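Local coordinates for protein VAL-1 (Chlorella virus, PDB 3GNE) that cleaves the polysaccharide alginate as a lyase of polysaccharide lyase family 14, with modes of action that depend on pH, at residues F59-V64 with S213-N218; H108-A113 with P132-Q137; D86-G91 with P226-Q231. All coordinates share one frame; numbering follows the deposited sequence. Where two conformers were deposited one is given.

Contact 1 of 3, residues F59-V64 with S213-N218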
ATOM      1  N   PHE A  59      -7.239  -7.381   6.822  1.00  7.10           N
ATOM      2  CA  PHE A  59      -8.373  -6.446   6.863  1.00  6.42           C
ATOM      3  C   PHE A  59      -8.126  -5.423   5.764  1.00  7.21           C
ATOM      4  O   PHE A  59      -6.992  -5.288   5.291  1.00  7.49           O
ATOM      5  CB  PHE A  59      -8.589  -5.773   8.225  1.00  7.59           C
ATOM      6  CG  PHE A  59      -7.542  -4.733   8.628  1.00  7.90           C
ATOM      7  CD1 PHE A  59      -7.892  -3.386   8.578  1.00  9.02           C
ATOM      8  CD2 PHE A  59      -6.261  -5.075   9.042  1.00  8.07           C
ATOM      9  CE1 PHE A  59      -7.002  -2.377   8.938  1.00  8.63           C
ATOM     10  CE2 PHE A  59      -5.346  -4.085   9.416  1.00  8.67           C
ATOM     11  CZ  PHE A  59      -5.728  -2.760   9.355  1.00 10.16           C
ATOM     12  N   SER A  60      -9.199  -4.719   5.415  1.00  6.83           N
ATOM     13  CA  SER A  60      -9.071  -3.710   4.358  1.00  7.41           C
ATOM     14  C   SER A  60      -9.971  -2.527   4.660  1.00  7.28           C
ATOM     15  O   SER A  60     -10.924  -2.635   5.399  1.00  7.76           O
ATOM     16  CB  SER A  60      -9.431  -4.346   2.999  1.00  7.18           C
ATOM     17  OG  SER A  60     -10.795  -4.676   2.961  1.00  8.95           O
ATOM     18  N   PHE A  61      -9.620  -1.416   3.972  1.00  7.24           N
ATOM     19  CA  PHE A  61     -10.519  -0.245   3.953  1.00  6.97           C
ATOM     20  C   PHE A  61     -10.013   0.685   2.858  1.00  7.11           C
ATOM     21  O   PHE A  61      -8.873   0.590   2.451  1.00  8.29           O
ATOM     22  CB  PHE A  61     -10.577   0.492   5.303  1.00  7.24           C
ATOM     23  CG  PHE A  61      -9.277   1.095   5.776  1.00  8.15           C
ATOM     24  CD1 PHE A  61      -8.990   2.436   5.443  1.00  8.17           C
ATOM     25  CD2 PHE A  61      -8.390   0.397   6.582  1.00  8.80           C
ATOM     26  CE1 PHE A  61      -7.841   3.039   5.905  1.00  8.70           C
ATOM     27  CE2 PHE A  61      -7.192   0.965   7.025  1.00  8.95           C
ATOM     28  CZ  PHE A  61      -6.956   2.296   6.673  1.00  9.80           C
ATOM     29  N   SER A  62     -10.885   1.606   2.412  0.50  6.02           N
ATOM     30  CA  SER A  62     -10.373   2.687   1.566  0.50  5.42           C
ATOM     31  C   SER A  62     -10.621   4.007   2.293  0.50  6.59           C
ATOM     32  O   SER A  62     -11.403   4.065   3.245  0.50 10.34           O
ATOM     33  CB  SER A  62     -11.060   2.689   0.202  0.50  5.56           C
ATOM     34  OG  SER A  62     -12.472   2.876   0.362  0.50  4.28           O
ATOM     35  N   ALA A  63      -9.936   5.041   1.797  1.00  7.66           N
ATOM     36  CA  ALA A  63     -10.119   6.360   2.367  1.00  7.90           C
ATOM     37  C   ALA A  63      -9.810   7.388   1.300  1.00  8.75           C
ATOM     38  O   ALA A  63      -8.904   7.206   0.477  1.00  8.89           O
ATOM     39  CB  ALA A  63      -9.216   6.587   3.563  1.00  9.58           C
ATOM     40  N   VAL A  64     -10.510   8.499   1.339  1.00  9.27           N
ATOM     41  CA  VAL A  64     -10.218   9.666   0.477  1.00 10.00           C
ATOM     42  C   VAL A  64     -10.135  10.859   1.422  1.00  9.58           C
ATOM     43  O   VAL A  64     -11.109  11.597   1.601  1.00 10.60           O
ATOM     44  CB  VAL A  64     -11.271   9.849  -0.625  1.00 10.46           C
ATOM     45  CG1 VAL A  64     -10.849  10.952  -1.566  1.00 12.60           C
ATOM     46  CG2 VAL A  64     -11.484   8.562  -1.472  1.00 10.90           C
ATOM     47  N   SER A 213      -6.495   9.110  -6.422  1.00  9.43           N
ATOM     48  CA  SER A 213      -7.952   9.095  -6.103  1.00  9.33           C
ATOM     49  C   SER A 213      -8.263   8.473  -4.799  1.00  9.57           C
ATOM     50  O   SER A 213      -9.312   8.801  -4.270  1.00 11.50           O
ATOM     51  CB  SER A 213      -8.704   8.429  -7.256  1.00 11.56           C
ATOM     52  OG  SER A 213      -8.227   7.116  -7.470  1.00 10.90           O
ATOM     53  N   ARG A 214      -7.440   7.581  -4.225  1.00  8.75           N
ATOM     54  CA  ARG A 214      -7.760   7.068  -2.897  1.00  8.89           C
ATOM     55  C   ARG A 214      -6.553   6.420  -2.257  1.00  8.64           C
ATOM     56  O   ARG A 214      -5.598   6.041  -2.947  1.00  8.83           O
ATOM     57  CB  ARG A 214      -8.898   6.010  -2.882  1.00  9.52           C
ATOM     58  CG  ARG A 214      -8.497   4.652  -3.495  1.00  9.91           C
ATOM     59  CD  ARG A 214      -9.695   3.703  -3.386  1.00 10.77           C
ATOM     60  NE  ARG A 214      -9.428   2.296  -3.692  1.00 11.95           N
ATOM     61  CZ  ARG A 214      -9.384   1.757  -4.912  1.00 11.28           C
ATOM     62  NH1 ARG A 214      -9.543   2.571  -5.988  1.00 14.71           N
ATOM     63  NH2 ARG A 214      -9.159   0.463  -5.028  1.00 13.47           N
ATOM     64  N   PHE A 215      -6.611   6.288  -0.947  1.00  8.31           N
ATOM     65  CA  PHE A 215      -5.799   5.337  -0.206  1.00  8.07           C
ATOM     66  C   PHE A 215      -6.548   4.025  -0.110  1.00  8.64           C
ATOM     67  O   PHE A 215      -7.744   4.019   0.207  1.00 10.09           O
ATOM     68  CB  PHE A 215      -5.560   5.867   1.216  1.00  8.99           C
ATOM     69  CG  PHE A 215      -4.669   4.971   2.079  1.00 10.17           C
ATOM     70  CD1 PHE A 215      -3.346   4.711   1.712  1.00 11.00           C
ATOM     71  CD2 PHE A 215      -5.222   4.421   3.249  1.00 11.19           C
ATOM     72  CE1 PHE A 215      -2.530   3.916   2.534  1.00 12.20           C
ATOM     73  CE2 PHE A 215      -4.374   3.660   4.057  1.00 12.45           C
ATOM     74  CZ  PHE A 215      -3.051   3.413   3.722  1.00 12.44           C
ATOM     75  N   ASP A 216      -5.857   2.932  -0.430  1.00  7.06           N
ATOM     76  CA  ASP A 216      -6.482   1.640  -0.357  1.00  7.20           C
ATOM     77  C   ASP A 216      -5.625   0.768   0.545  1.00  6.66           C
ATOM     78  O   ASP A 216      -4.462   0.487   0.261  1.00  7.75           O
ATOM     79  CB  ASP A 216      -6.532   1.025  -1.761  1.00  8.38           C
ATOM     80  CG  ASP A 216      -7.469  -0.176  -1.767  1.00  8.80           C
ATOM     81  OD1 ASP A 216      -8.698   0.015  -1.903  1.00 12.27           O
ATOM     82  OD2 ASP A 216      -7.041  -1.313  -1.580  1.00 10.43           O
ATOM     83  N   TRP A 217      -6.200   0.343   1.651  1.00  6.79           N
ATOM     84  CA  TRP A 217      -5.571  -0.543   2.608  1.00  7.17           C
ATOM     85  C   TRP A 217      -6.122  -1.935   2.381  1.00  7.02           C
ATOM     86  O   TRP A 217      -7.323  -2.126   2.393  1.00  7.23           O
ATOM     87  CB  TRP A 217      -5.880  -0.114   4.058  1.00  7.70           C
ATOM     88  CG  TRP A 217      -5.113  -1.043   4.956  1.00  7.52           C
ATOM     89  CD1 TRP A 217      -5.603  -2.075   5.707  1.00  7.44           C
ATOM     90  CD2 TRP A 217      -3.699  -0.990   5.175  1.00  7.55           C
ATOM     91  NE1 TRP A 217      -4.578  -2.673   6.367  1.00  7.91           N
ATOM     92  CE2 TRP A 217      -3.387  -2.031   6.087  1.00  7.78           C
ATOM     93  CE3 TRP A 217      -2.683  -0.162   4.724  1.00  7.89           C
ATOM     94  CZ2 TRP A 217      -2.083  -2.277   6.538  1.00  8.32           C
ATOM     95  CZ3 TRP A 217      -1.375  -0.402   5.172  1.00  9.23           C
ATOM     96  CH2 TRP A 217      -1.104  -1.427   6.061  1.00  8.30           C
ATOM     97  N   ASN A 218      -5.292  -2.932   2.169  1.00  7.19           N
ATOM     98  CA  ASN A 218      -5.813  -4.289   2.033  1.00  7.13           C
ATOM     99  C   ASN A 218      -4.653  -5.234   2.280  1.00  6.19           C
ATOM    100  O   ASN A 218      -3.830  -5.474   1.420  1.00  7.37           O
ATOM    101  CB  ASN A 218      -6.406  -4.486   0.645  1.00  6.47           C
ATOM    102  CG  ASN A 218      -7.230  -5.755   0.605  1.00  7.46           C
ATOM    103  OD1 ASN A 218      -7.167  -6.594   1.488  1.00  8.93           O
ATOM    104  ND2 ASN A 218      -8.024  -5.875  -0.436  1.00 14.00           N
TER

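Contact 2 of 3, residues H108-A113 with P132-Q137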
ATOM      1  N   HIS A 108      -5.624  -4.842 -15.276  1.00  8.92           N
ATOM      2  CA  HIS A 108      -5.137  -3.491 -15.543  1.00  8.84           C
ATOM      3  C   HIS A 108      -6.233  -2.698 -16.261  1.00  9.22           C
ATOM      4  O   HIS A 108      -7.183  -3.300 -16.782  1.00 13.01           O
ATOM      5  CB  HIS A 108      -3.904  -3.547 -16.395  1.00 11.11           C
ATOM      6  CG  HIS A 108      -2.740  -4.208 -15.696  1.00 10.70           C
ATOM      7  ND1 HIS A 108      -2.639  -5.578 -15.630  1.00 11.49           N
ATOM      8  CD2 HIS A 108      -1.636  -3.710 -15.092  1.00  9.95           C
ATOM      9  CE1 HIS A 108      -1.497  -5.879 -14.990  1.00 10.50           C
ATOM     10  NE2 HIS A 108      -0.849  -4.760 -14.639  1.00 11.47           N
ATOM     11  N   SER A 109      -6.056  -1.388 -16.326  1.00 10.20           N
ATOM     12  CA  SER A 109      -7.034  -0.598 -17.091  1.00  9.52           C
ATOM     13  C   SER A 109      -6.322   0.608 -17.642  1.00  9.42           C
ATOM     14  O   SER A 109      -5.228   0.994 -17.187  1.00 10.39           O
ATOM     15  CB  SER A 109      -8.172  -0.121 -16.155  1.00 10.41           C
ATOM     16  OG  SER A 109      -7.622   0.693 -15.122  1.00 10.17           O
ATOM     17  N   LYS A 110      -6.907   1.215 -18.653  1.00 10.48           N
ATOM     18  CA  LYS A 110      -6.282   2.367 -19.286  1.00 10.53           C
ATOM     19  C   LYS A 110      -6.268   3.576 -18.367  1.00 10.75           C
ATOM     20  O   LYS A 110      -5.442   4.487 -18.563  1.00 12.18           O
ATOM     21  CB  LYS A 110      -7.032   2.738 -20.582  1.00 11.93           C
ATOM     22  CG  LYS A 110      -6.902   1.676 -21.659  1.00 14.24           C
ATOM     23  CD  LYS A 110      -7.657   2.141 -22.913  1.00 20.47           C
ATOM     24  CE  LYS A 110      -7.466   1.145 -24.032  1.00 26.10           C
ATOM     25  NZ  LYS A 110      -7.626   1.832 -25.367  1.00 45.84           N
ATOM     26  N   THR A 111      -7.194   3.570 -17.401  1.00 10.45           N
ATOM     27  CA  THR A 111      -7.453   4.747 -16.588  1.00 10.26           C
ATOM     28  C   THR A 111      -6.926   4.643 -15.185  1.00  9.42           C
ATOM     29  O   THR A 111      -6.987   5.644 -14.462  1.00 10.26           O
ATOM     30  CB  THR A 111      -8.987   4.989 -16.555  1.00 10.77           C
ATOM     31  OG1 THR A 111      -9.620   3.714 -16.284  1.00 10.49           O
ATOM     32  CG2 THR A 111      -9.494   5.433 -17.894  1.00 12.27           C
ATOM     33  N   GLY A 112      -6.380   3.486 -14.792  1.00  8.30           N
ATOM     34  CA  GLY A 112      -6.079   3.248 -13.399  1.00  8.18           C
ATOM     35  C   GLY A 112      -4.674   2.781 -13.177  1.00  8.46           C
ATOM     36  O   GLY A 112      -4.098   2.079 -14.015  1.00  9.28           O
ATOM     37  N   ALA A 113      -4.109   3.100 -12.024  1.00  7.93           N
ATOM     38  CA  ALA A 113      -2.807   2.578 -11.606  1.00  7.89           C
ATOM     39  C   ALA A 113      -2.803   2.464 -10.098  1.00  7.71           C
ATOM     40  O   ALA A 113      -3.657   3.016  -9.403  1.00  8.23           O
ATOM     41  CB  ALA A 113      -1.675   3.530 -12.017  1.00  8.83           C
ATOM     42  N   PRO A 132      -0.854   1.744 -15.797  1.00  9.86           N
ATOM     43  CA  PRO A 132      -2.004   1.676 -16.694  1.00  9.84           C
ATOM     44  C   PRO A 132      -1.747   0.916 -17.982  1.00 10.02           C
ATOM     45  O   PRO A 132      -0.640   0.953 -18.528  1.00 12.22           O
ATOM     46  CB  PRO A 132      -2.241   3.188 -17.015  1.00 10.56           C
ATOM     47  CG  PRO A 132      -1.633   3.942 -15.874  1.00 10.84           C
ATOM     48  CD  PRO A 132      -0.352   3.131 -15.611  1.00  9.58           C
ATOM     49  N   SER A 133      -2.809   0.296 -18.500  1.00 10.74           N
ATOM     50  CA  SER A 133      -2.600  -0.257 -19.835  0.50 11.76           C
ATOM     51  C   SER A 133      -2.526   0.872 -20.857  1.00 12.31           C
ATOM     52  O   SER A 133      -3.004   1.986 -20.693  1.00 13.77           O
ATOM     53  CB  SER A 133      -3.726  -1.209 -20.246  0.50 14.31           C
ATOM     54  OG  SER A 133      -4.917  -0.630 -19.765  0.50 21.38           O
ATOM     55  N   ASP A 134      -1.817   0.508 -21.920  1.00 13.29           N
ATOM     56  CA  ASP A 134      -1.729   1.365 -23.106  1.00 15.04           C
ATOM     57  C   ASP A 134      -1.163   2.704 -22.738  1.00 16.84           C
ATOM     58  O   ASP A 134      -1.665   3.733 -23.223  1.00 22.33           O
ATOM     59  CB  ASP A 134      -3.134   1.506 -23.708  1.00 23.21           C
ATOM     60  CG  ASP A 134      -3.760   0.127 -23.817  1.00 42.15           C
ATOM     61  OD1 ASP A 134      -3.100  -0.902 -23.513  1.00 80.58           O
ATOM     62  OD2 ASP A 134      -4.936  -0.016 -24.187  1.00 83.09           O
ATOM     63  N   LEU A 135      -0.154   2.754 -21.893  1.00 14.11           N
ATOM     64  CA  LEU A 135       0.467   4.039 -21.514  1.00 13.99           C
ATOM     65  C   LEU A 135       1.953   3.833 -21.561  1.00 13.82           C
ATOM     66  O   LEU A 135       2.490   2.891 -20.949  1.00 14.26           O
ATOM     67  CB  LEU A 135       0.012   4.424 -20.118  1.00 14.78           C
ATOM     68  CG  LEU A 135       0.572   5.760 -19.636  1.00 14.05           C
ATOM     69  CD1 LEU A 135       0.197   6.893 -20.597  1.00 15.25           C
ATOM     70  CD2 LEU A 135       0.086   6.035 -18.215  1.00 13.06           C
ATOM     71  N   LYS A 136       2.621   4.678 -22.334  1.00 14.14           N
ATOM     72  CA  LYS A 136       4.062   4.521 -22.519  1.00 17.82           C
ATOM     73  C   LYS A 136       4.785   4.569 -21.182  1.00 16.00           C
ATOM     74  O   LYS A 136       4.445   5.358 -20.277  1.00 14.57           O
ATOM     75  CB  LYS A 136       4.550   5.658 -23.445  1.00 27.90           C
ATOM     76  CG  LYS A 136       6.067   5.566 -23.700  1.00 36.55           C
ATOM     77  CD  LYS A 136       6.530   6.550 -24.777  1.00 49.54           C
ATOM     78  CE  LYS A 136       8.058   6.457 -24.924  1.00 57.00           C
ATOM     79  NZ  LYS A 136       8.599   5.500 -23.891  1.00 86.90           N
ATOM     80  N   GLN A 137       5.822   3.767 -21.031  1.00 15.14           N
ATOM     81  CA  GLN A 137       6.732   3.858 -19.885  1.00 14.50           C
ATOM     82  C   GLN A 137       8.154   3.845 -20.413  1.00 15.13           C
ATOM     83  O   GLN A 137       8.345   3.284 -21.485  1.00 21.75           O
ATOM     84  CB  GLN A 137       6.564   2.683 -18.927  1.00 13.17           C
ATOM     85  CG  GLN A 137       5.102   2.642 -18.351  1.00 13.39           C
ATOM     86  CD  GLN A 137       4.810   3.780 -17.378  1.00 12.19           C
ATOM     87  OE1 GLN A 137       5.652   4.589 -16.954  1.00 13.18           O
ATOM     88  NE2 GLN A 137       3.494   3.826 -17.036  1.00 11.57           N
TER
HETATM   89  O   HOH W   1      -6.980  -2.694 -20.168  1.00 24.96           O
HETATM   90  O   HOH W   2      -3.732   4.631 -20.746  1.00 17.37           O

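Contact 3 of 3, residues D86-G91 with P226-Q231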
ATOM      1  N   ASP A  86       5.725 -15.548  10.484  1.00  9.56           N
ATOM      2  CA  ASP A  86       6.287 -16.141   9.276  1.00  9.82           C
ATOM      3  C   ASP A  86       5.830 -15.314   8.078  1.00  9.45           C
ATOM      4  O   ASP A  86       4.637 -15.315   7.731  1.00  9.62           O
ATOM      5  CB  ASP A  86       5.834 -17.621   9.193  1.00 10.43           C
ATOM      6  CG  ASP A  86       6.464 -18.382   8.050  1.00 10.39           C
ATOM      7  OD1 ASP A  86       6.904 -17.753   7.037  1.00 11.47           O
ATOM      8  OD2 ASP A  86       6.493 -19.663   8.118  1.00 12.97           O
ATOM      9  N   PHE A  87       6.732 -14.598   7.449  1.00 10.04           N
ATOM     10  CA  PHE A  87       6.420 -13.762   6.309  1.00  9.15           C
ATOM     11  C   PHE A  87       6.142 -14.517   5.028  1.00  9.86           C
ATOM     12  O   PHE A  87       5.741 -13.882   4.033  1.00  8.83           O
ATOM     13  CB  PHE A  87       7.634 -12.826   6.071  1.00  9.60           C
ATOM     14  CG  PHE A  87       7.890 -11.816   7.187  1.00 10.15           C
ATOM     15  CD1 PHE A  87       7.062 -10.699   7.319  1.00  9.28           C
ATOM     16  CD2 PHE A  87       8.935 -11.979   8.097  1.00 11.20           C
ATOM     17  CE1 PHE A  87       7.239  -9.760   8.340  1.00 11.30           C
ATOM     18  CE2 PHE A  87       9.127 -11.046   9.116  1.00 12.45           C
ATOM     19  CZ  PHE A  87       8.289  -9.956   9.253  1.00 12.04           C
ATOM     20  N   ALA A  88       6.340 -15.828   5.037  1.00  8.93           N
ATOM     21  CA  ALA A  88       6.103 -16.664   3.874  1.00  8.97           C
ATOM     22  C   ALA A  88       6.880 -16.057   2.713  1.00  9.30           C
ATOM     23  O   ALA A  88       8.078 -15.800   2.878  1.00 10.00           O
ATOM     24  CB  ALA A  88       4.625 -16.830   3.600  1.00 10.12           C
ATOM     25  N   ARG A  89       6.229 -15.859   1.553  1.00  8.43           N
ATOM     26  CA  ARG A  89       6.964 -15.230   0.442  1.00  9.24           C
ATOM     27  C   ARG A  89       6.350 -13.898   0.065  1.00  9.53           C
ATOM     28  O   ARG A  89       6.455 -13.472  -1.083  1.00 12.76           O
ATOM     29  CB  ARG A  89       7.052 -16.195  -0.761  1.00 11.50           C
ATOM     30  CG  ARG A  89       7.821 -17.446  -0.338  1.00 16.81           C
ATOM     31  CD  ARG A  89       8.111 -18.435  -1.483  1.00 17.63           C
ATOM     32  NE  ARG A  89       9.368 -18.066  -2.126  1.00 20.36           N
ATOM     33  CZ  ARG A  89      10.087 -18.813  -2.956  1.00 16.69           C
ATOM     34  NH1 ARG A  89       9.608 -20.017  -3.234  1.00 17.41           N
ATOM     35  NH2 ARG A  89      11.235 -18.336  -3.464  1.00 19.92           N
ATOM     36  N   GLY A  90       5.833 -13.173   1.053  1.00  8.37           N
ATOM     37  CA  GLY A  90       5.426 -11.794   0.909  1.00  8.62           C
ATOM     38  C   GLY A  90       3.914 -11.597   0.975  1.00  7.58           C
ATOM     39  O   GLY A  90       3.105 -12.553   1.141  1.00  8.69           O
ATOM     40  N   GLY A  91       3.487 -10.354   0.911  1.00  6.92           N
ATOM     41  CA  GLY A  91       2.085  -9.996   1.074  1.00  7.70           C
ATOM     42  C   GLY A  91       1.950  -8.505   0.952  1.00  6.65           C
ATOM     43  O   GLY A  91       2.940  -7.789   0.723  1.00  7.52           O
ATOM     44  N   PRO A 226      -0.171 -18.339   0.720  1.00  9.30           N
ATOM     45  CA  PRO A 226      -0.961 -17.785   1.814  1.00  8.85           C
ATOM     46  C   PRO A 226      -0.213 -17.870   3.143  1.00  8.21           C
ATOM     47  O   PRO A 226       0.924 -18.345   3.269  1.00 11.66           O
ATOM     48  CB  PRO A 226      -2.195 -18.727   1.825  1.00 10.12           C
ATOM     49  CG  PRO A 226      -1.610 -20.063   1.389  1.00 11.76           C
ATOM     50  CD  PRO A 226      -0.538 -19.718   0.369  1.00 11.23           C
ATOM     51  N   SER A 227      -0.827 -17.394   4.205  1.00  8.65           N
ATOM     52  CA  SER A 227      -0.205 -17.501   5.504  1.00  8.86           C
ATOM     53  C   SER A 227       0.003 -18.942   5.904  1.00  9.79           C
ATOM     54  O   SER A 227      -0.905 -19.792   5.820  1.00 10.90           O
ATOM     55  CB  SER A 227      -1.138 -16.860   6.564  1.00  9.30           C
ATOM     56  OG  SER A 227      -0.447 -16.815   7.808  1.00  9.57           O
ATOM     57  N   PRO A 228       1.218 -19.310   6.335  1.00  9.98           N
ATOM     58  CA  PRO A 228       1.467 -20.738   6.650  1.00 10.28           C
ATOM     59  C   PRO A 228       0.932 -21.164   8.010  1.00 10.60           C
ATOM     60  O   PRO A 228       0.941 -22.378   8.295  1.00 11.87           O
ATOM     61  CB  PRO A 228       3.002 -20.832   6.650  1.00 12.74           C
ATOM     62  CG  PRO A 228       3.519 -19.456   6.664  1.00 17.48           C
ATOM     63  CD  PRO A 228       2.432 -18.507   6.332  1.00 10.56           C
ATOM     64  N   LYS A 229       0.501 -20.221   8.839  1.00 10.45           N
ATOM     65  CA  LYS A 229      -0.012 -20.553  10.174  1.00 10.41           C
ATOM     66  C   LYS A 229      -0.959 -19.444  10.590  1.00  9.60           C
ATOM     67  O   LYS A 229      -0.976 -18.319  10.049  1.00 10.04           O
ATOM     68  CB  LYS A 229       1.141 -20.738  11.177  1.00 11.93           C
ATOM     69  CG  LYS A 229       1.938 -19.449  11.418  1.00 11.67           C
ATOM     70  CD  LYS A 229       2.934 -19.715  12.577  1.00 13.29           C
ATOM     71  CE  LYS A 229       3.888 -18.517  12.685  1.00 14.99           C
ATOM     72  NZ  LYS A 229       4.953 -18.729  13.744  1.00 17.07           N
ATOM     73  N   ASN A 230      -1.733 -19.673  11.646  1.00 10.18           N
ATOM     74  CA  ASN A 230      -2.496 -18.599  12.264  1.00 10.30           C
ATOM     75  C   ASN A 230      -1.527 -17.646  12.942  1.00  9.60           C
ATOM     76  O   ASN A 230      -0.708 -18.102  13.743  1.00 12.05           O
ATOM     77  CB  ASN A 230      -3.433 -19.140  13.347  1.00 11.20           C
ATOM     78  CG  ASN A 230      -4.537 -20.037  12.864  1.00 13.58           C
ATOM     79  OD1 ASN A 230      -4.962 -19.992  11.715  1.00 11.56           O
ATOM     80  ND2 ASN A 230      -4.969 -20.897  13.800  1.00 25.16           N
ATOM     81  N   GLN A 231      -1.596 -16.387  12.610  1.00  9.86           N
ATOM     82  CA  GLN A 231      -0.632 -15.393  13.211  1.00  9.54           C
ATOM     83  C   GLN A 231      -1.234 -14.014  13.112  1.00  9.48           C
ATOM     84  O   GLN A 231      -2.222 -13.812  12.398  1.00 10.26           O
ATOM     85  CB  GLN A 231       0.749 -15.482  12.586  1.00 11.71           C
ATOM     86  CG  GLN A 231       0.699 -15.439  11.049  1.00  9.29           C
ATOM     87  CD  GLN A 231       2.063 -15.694  10.455  1.00  9.27           C
ATOM     88  OE1 GLN A 231       3.081 -15.646  11.174  1.00 10.21           O
ATOM     89  NE2 GLN A 231       2.098 -15.942   9.131  1.00  9.83           N
TER

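Contact 1 of 3, residues F59-V64 with S213-N218
Asp216 OD1 is gripped by two nitrogens of one arginine. Arg214 reaches it side-on: NE lies 3.0 Å from Asp216 OD1 and NH2 3.2 Å from the same oxygen. The oxygen sits in the guanidinium plane, while both nitrogens meet it from above the carboxylate plane. Asp216 shares its face with Ser60, Ser62 and Asn218, and Arg214 reaches it from two residues back along strand 212-221. Asp216 OD2 and Asn218 ND2 both bond to a glycerol there, probably from the crystallisation liquor. Arg214 CD comes within 4.0 Å of Ser62 CB, and the guanidinium makes a cation-pi contact with Phe97.

Strands 59-63 and 213-218 run antiparallel, at 174°. Phe61 with Trp217 and Ala63 with Phe215 are hydrogen-bonded pairs, each closed by two backbone bonds. The straightest, Trp217 N to Phe61 O at 2.8 Å, lies almost along the C=O axis. The two strands are neighbours in one antiparallel sheet of the concanavalin-like fold expected of this family. Ser213 and Arg214 both face Phe97 on the next strand, a classic beta bulge.

Phe59, Phe61, Phe215 and Trp217 cluster on the opposite face. With CG anti to the backbone N (chi1 -177°), the Trp217 side chain reaches Phe59 and Phe61. Trp217 CB sits over the face of the Phe61 ring, 3.6 Å from the centroid, as a CH-pi contact. Trp217 NE1 lies over one face of the Phe59 ring, 3.2 Å from CZ. Phe61 CZ comes to the edge of the Phe215 ring, 3.9 Å from CE2, and the rings cross obliquely. Trp77, Phe235 and Phe238 approach Trp217 edge-to-face.

Contact 2 of 3, residues H108-A113 with P132-Q137
One direct backbone hydrogen bond joins the segments. Ser133 N donates to Ser109 O at 2.8 Å, from well above the carbonyl plane. Two waters add polar links. One lies 2.9 Å from Ser133 OG and donates a weak bond to His108 O. The other lies 2.8 Å from Lys110 O and within donating distance of Ser133 O. It has more acceptors around it than protons, so these bonds may be shared. A weaker polar link is the CA-H...O contact of Pro132 CA with Gly112 O, at 3.4 Å.

At the solvent-exposed side, Lys110 and Asp134 pair. The Lys110 chain is extended beyond CG and runs alongside Ser133 to Asp134. Its NZ forms a long salt bridge with Asp134 OD2, 3.5 Å away, but the place of that oxygen is less sure.

Apolar packing is centred on the buried Pro132. Its CD lies 3.9 Å from Ala113 CB.

The contact joins the loop leading into strand 112-119 to the loop leaving strand 125-130, its neighbour in the same antiparallel sheet. His108 stacks on Tyr130 of that second strand, and Ala113 bonds through its backbone to Ile98 of strand 91-99 on the other flank.

Contact 3 of 3, residues D86-G91 with P226-Q231
An Asx turn at Asp86 shapes the loop end of this surface contact. Asp86 has CG anti to its backbone N (chi1 -174°). This lets OD1 accept from Ala88 N, two residues on, at 2.8 Å.

The Gln231 side-chain amide pairs with both the N and the O of Asp86, a two-point grip. Asp86 N donates to Gln231 OE1 at 2.7 Å, in the plane of the amide carbonyl and on a lone pair. The bond is nearly straight, at 170°. Gln231 NE2 returns a bond to Asp86 O at 3.0 Å, again on a lone pair. The same NE2 gives a second bond to Ser227 OG, 3.0 Å away, and that hydroxyl donates to Lys229 O. Both ends of the buried amide are therefore held, and its rotation is fixed.

Pro228 packs against the turn. Its CG lies 3.3 Å from Asp86 OD2, and its CD is 3.9 Å from Ala88 CB. Lys229 CE comes alongside Asp86 CB, while its NZ bonds to Gly84 O. Lys229 NZ is 5.9 Å from Asp86 OD2, not in contact, and its charge may still weakly stabilise the carboxylate.

The contact joins two connections at one end of the fold. Segment 86-91 lies in the connection from strand 72-80 to strand 91-99. Segment 226-231 lies in the connection from strand 212-221 to strand 231-241. Phe221 of strand 212-221 packs against Ala88, Pro228 and Gln231.

How the contacts relate
From the N terminus, strand 59-63 comes first and opens contact 1. Segment 86-91 follows and opens contact 3. Contact 2 is then made and closed locally, between 108-113 and 132-137. Segment 213-218 next closes the long loop of contact 1, and 226-231 closes that of contact 3. Contact 2 is thus nested inside both larger loops, while contacts 1 and 3 cross. Contacts 1 and 2 reach the same seven-stranded sheet, with centres about 20 Å apart. Contact 3 ties together two connections that run between this sheet and the other large one. The centres of contacts 2 and 3 lie about 31 Å apart.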